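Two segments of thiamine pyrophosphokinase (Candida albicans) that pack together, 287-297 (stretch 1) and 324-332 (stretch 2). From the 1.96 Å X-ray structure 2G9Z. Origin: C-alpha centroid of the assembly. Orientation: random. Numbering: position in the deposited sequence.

Stretch 1 287-297: TPIILNSYGLK
Stretch 2, residues 324-332: IVECSDDIV

Two strands of one chain, 289-294 and 324-327, run side by side with an angle of 170° between their directions and axes 4.6 Å apart at closest approach. The register is antiparallel: Leu291 faces Cys327, Asn292 faces Glu326, Ser293 faces Val325 and Tyr294 faces Ile324, with CA-CA distances of 4.7, 5.0, 4.3 and 4.9 Å. Together the stretches bury 654 Å².

Thr287 (phi/psi -140/147, chi1 p) makes no contact, and the peptide bond before Pro288 (-88/168) is cis. Water 1 donates to Pro288 O at 2.8 Å and to Asp329 OD2 at 3.0 Å, and lies 2.6 Å from Ser328 OG.

Ile289 (-110/130; chi1 m, chi2 t) starts sideways, but its end reaches the turn where stretch 2 leaves the strand: Asp329 (-166/162, chi1 -104°), Asp330 (-52/143, chi1 m), then Ile331 (-153/142; chi1 and chi2 t) and Val332 (-77/141, chi1 t). Ile289 CD1 sits 3.1 Å from Asp330 O and 3.9 Å from Ile331 CB, while Ile289 CG2 lies 4.1 Å from Cys327 CB, so one branched residue touches both the end of the strand and the residues after it.

At Ile290 (-91/129; chi1 and chi2 m) the ladder is closed by a side chain. Ile290 N donates to Ser328 OG at 2.7 Å, and Ser328 N returns a bond to Ile290 O at 3.0 Å. Ser328 (-71/-10, chi1 p) has left the extended conformation, and its hydroxyl occupies the acceptor position. Water 2 donates to Ile290 O at 2.8 Å and, weakly, to Glu326 O at 3.2 Å.

Leu291 (-119/148; chi1 m, chi2 t) and Cys327 (-138/143, chi1 p) form a non-hydrogen-bonded pair. Leu291 CD2 packs 3.6 Å from Cys327 CB, and 4.2 Å from both Val325 CG1 and Ile331 CD1; a single methyl thus touches Cys327 and Val325 on its own face of the sheet, and Ile331 from the strand after the turn. CA-H...O contacts place Leu291 CA 3.4 Å from Glu326 O and Cys327 CA 3.3 Å from Ile290 O.

Asn292 (-140/117, chi1 m) and Glu326 (-108/135; chi1 and chi2 t) form a hydrogen-bonded pair: Asn292 N to Glu326 O at 3.0 Å, Glu326 N to Asn292 O at 2.7 Å. Their side chains share the other face, Asn292 ND2 within 3.6 Å of Glu326 OE1.

Ser293 (-122/152, chi1 p) returns to the Leu291 face opposite Val325 (-133/125, chi1 t). The small residue accompanies the shortest CA-CA spacing of the four bridges, and Ser293 CA approaches Ile324 O to 3.1 Å.

Tyr294 (-138/111; chi1 m, chi2 -88°) and Ile324 (-123/137; chi1 m, chi2 t) close the second hydrogen-bonded pair, Tyr294 N to Ile324 O and Ile324 N to Tyr294 O, both 2.8 Å. Ile324 CG2 meets the ring edge, 3.7 Å from Tyr294 CD2. Water 3 donates to Glu326 OE1 at 2.6 Å and bonds weakly to Tyr294 OH at 3.4 Å.

Gly295 (119/-7) follows the strand, with backbone angles at which a CB would be jammed against the preceding carbonyl O. Leu296 (-93/154; m, t) sends CD1 to 4.4 Å from Val325 CG2, and Lys297 (-57/-42; t, p, t, t) lies beyond reach.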

# COMPACT_ATOMS: atom_id res chain seq x y z
N THR A 287 6.22 -9.84 -15.00
CA THR A 287 7.24 -10.36 -14.09
C THR A 287 8.04 -11.50 -14.71
O THR A 287 7.51 -12.27 -15.51
CB THR A 287 6.59 -10.88 -12.79
OG1 THR A 287 6.02 -12.17 -13.04
CG2 THR A 287 5.48 -9.95 -12.35
N PRO A 288 9.33 -11.61 -14.36
CA PRO A 288 10.03 -10.72 -13.43
C PRO A 288 10.63 -9.53 -14.16
O PRO A 288 10.70 -9.50 -15.39
CB PRO A 288 11.10 -11.63 -12.84
CG PRO A 288 11.47 -12.47 -14.01
CD PRO A 288 10.12 -12.83 -14.60
N ILE A 289 11.07 -8.54 -13.38
CA ILE A 289 11.67 -7.34 -13.93
C ILE A 289 13.16 -7.36 -13.59
O ILE A 289 13.54 -7.58 -12.44
CB ILE A 289 11.01 -6.08 -13.34
CG1 ILE A 289 9.57 -5.97 -13.86
CG2 ILE A 289 11.81 -4.83 -13.69
CD1 ILE A 289 8.83 -4.75 -13.39
N ILE A 290 14.00 -7.14 -14.60
CA ILE A 290 15.44 -7.13 -14.41
C ILE A 290 15.88 -5.71 -14.11
O ILE A 290 15.56 -4.79 -14.85
CB ILE A 290 16.20 -7.59 -15.67
CG1 ILE A 290 15.61 -8.89 -16.20
CG2 ILE A 290 17.68 -7.77 -15.34
CD1 ILE A 290 15.75 -10.06 -15.27
N LEU A 291 16.64 -5.53 -13.03
CA LEU A 291 17.11 -4.21 -12.64
C LEU A 291 18.63 -4.04 -12.62
O LEU A 291 19.38 -4.98 -12.33
CB LEU A 291 16.57 -3.85 -11.26
CG LEU A 291 15.06 -3.81 -11.02
CD1 LEU A 291 14.78 -3.69 -9.52
CD2 LEU A 291 14.46 -2.65 -11.78
N ASN A 292 19.06 -2.83 -12.94
CA ASN A 292 20.46 -2.44 -12.91
C ASN A 292 20.44 -1.03 -12.35
O ASN A 292 19.85 -0.14 -12.95
CB ASN A 292 21.08 -2.42 -14.31
CG ASN A 292 21.42 -3.80 -14.82
OD1 ASN A 292 22.12 -4.57 -14.16
ND2 ASN A 292 20.92 -4.13 -16.00
N SER A 293 21.06 -0.83 -11.19
CA SER A 293 21.07 0.50 -10.60
C SER A 293 22.49 1.01 -10.38
O SER A 293 23.42 0.23 -10.21
CB SER A 293 20.31 0.51 -9.27
OG SER A 293 20.94 -0.31 -8.30
N TYR A 294 22.63 2.33 -10.41
CA TYR A 294 23.91 2.98 -10.18
C TYR A 294 23.60 4.18 -9.29
O TYR A 294 22.95 5.13 -9.72
CB TYR A 294 24.51 3.46 -11.51
CG TYR A 294 24.54 2.38 -12.57
CD1 TYR A 294 25.63 1.51 -12.67
CD2 TYR A 294 23.45 2.18 -13.42
CE1 TYR A 294 25.63 0.46 -13.60
CE2 TYR A 294 23.44 1.14 -14.34
CZ TYR A 294 24.53 0.29 -14.43
OH TYR A 294 24.50 -0.74 -15.34
N GLY A 295 24.05 4.13 -8.04
CA GLY A 295 23.77 5.23 -7.14
C GLY A 295 22.96 4.87 -5.91
O GLY A 295 22.76 5.70 -5.03
N LEU A 296 22.46 3.64 -5.84
CA LEU A 296 21.70 3.22 -4.66
C LEU A 296 22.68 2.56 -3.70
O LEU A 296 23.72 2.04 -4.13
CB LEU A 296 20.59 2.24 -5.05
CG LEU A 296 19.58 2.81 -6.05
CD1 LEU A 296 18.47 1.79 -6.29
CD2 LEU A 296 18.99 4.12 -5.51
N LYS A 297 22.37 2.59 -2.41
CA LYS A 297 23.22 1.99 -1.38
C LYS A 297 23.44 0.51 -1.70
O LYS A 297 24.55 -0.01 -1.56
CB LYS A 297 22.57 2.14 -0.01
CG LYS A 297 23.37 1.57 1.16
CD LYS A 297 24.65 2.35 1.41
CE LYS A 297 25.43 1.75 2.58
NZ LYS A 297 26.73 2.46 2.80
N ILE A 324 20.89 6.20 -11.20
CA ILE A 324 20.34 5.59 -12.39
C ILE A 324 19.73 4.21 -12.15
O ILE A 324 20.30 3.39 -11.44
CB ILE A 324 21.42 5.44 -13.48
CG1 ILE A 324 21.87 6.82 -13.95
CG2 ILE A 324 20.89 4.58 -14.63
CD1 ILE A 324 23.06 6.79 -14.87
N VAL A 325 18.57 3.97 -12.74
CA VAL A 325 17.95 2.66 -12.64
C VAL A 325 17.50 2.25 -14.03
O VAL A 325 16.78 2.99 -14.71
CB VAL A 325 16.72 2.62 -11.71
CG1 VAL A 325 16.11 1.21 -11.74
CG2 VAL A 325 17.12 2.99 -10.29
N GLU A 326 17.96 1.08 -14.46
CA GLU A 326 17.55 0.55 -15.75
C GLU A 326 16.62 -0.61 -15.40
O GLU A 326 16.92 -1.39 -14.50
CB GLU A 326 18.75 0.05 -16.54
CG GLU A 326 18.38 -0.61 -17.85
CD GLU A 326 19.59 -0.88 -18.72
OE1 GLU A 326 20.63 -1.33 -18.18
OE2 GLU A 326 19.51 -0.65 -19.95
N CYS A 327 15.49 -0.71 -16.08
CA CYS A 327 14.54 -1.77 -15.79
C CYS A 327 13.98 -2.39 -17.06
O CYS A 327 13.73 -1.68 -18.04
CB CYS A 327 13.40 -1.22 -14.93
SG CYS A 327 12.49 0.14 -15.70
N SER A 328 13.77 -3.70 -17.05
CA SER A 328 13.25 -4.40 -18.22
C SER A 328 11.78 -4.11 -18.51
O SER A 328 11.26 -4.49 -19.55
CB SER A 328 13.43 -5.91 -18.05
OG SER A 328 12.76 -6.37 -16.90
N ASP A 329 11.12 -3.44 -17.57
CA ASP A 329 9.70 -3.08 -17.69
C ASP A 329 9.38 -2.04 -16.64
O ASP A 329 10.12 -1.89 -15.66
CB ASP A 329 8.81 -4.30 -17.46
CG ASP A 329 8.23 -4.85 -18.74
OD1 ASP A 329 7.58 -4.08 -19.47
OD2 ASP A 329 8.41 -6.06 -19.00
N ASP A 330 8.27 -1.33 -16.82
CA ASP A 330 7.88 -0.30 -15.86
C ASP A 330 7.87 -0.88 -14.45
O ASP A 330 7.49 -2.04 -14.24
CB ASP A 330 6.49 0.26 -16.17
CG ASP A 330 6.43 1.07 -17.46
OD1 ASP A 330 7.50 1.42 -18.02
OD2 ASP A 330 5.31 1.36 -17.92
N ILE A 331 8.30 -0.08 -13.49
CA ILE A 331 8.30 -0.52 -12.11
C ILE A 331 8.17 0.69 -11.20
O ILE A 331 8.72 1.76 -11.48
CB ILE A 331 9.59 -1.32 -11.76
CG1 ILE A 331 9.50 -1.87 -10.33
CG2 ILE A 331 10.82 -0.44 -11.93
CD1 ILE A 331 10.65 -2.83 -9.95
N VAL A 332 7.43 0.52 -10.12
CA VAL A 332 7.20 1.58 -9.15
C VAL A 332 8.40 1.81 -8.24
O VAL A 332 9.06 0.87 -7.82
CB VAL A 332 5.99 1.24 -8.25
CG1 VAL A 332 5.92 2.22 -7.08
CG2 VAL A 332 4.71 1.27 -9.06
O HOH W 1 10.52 -7.51 -17.36
O HOH W 2 17.49 -3.68 -16.60
O HOH W 3 22.05 0.64 -17.28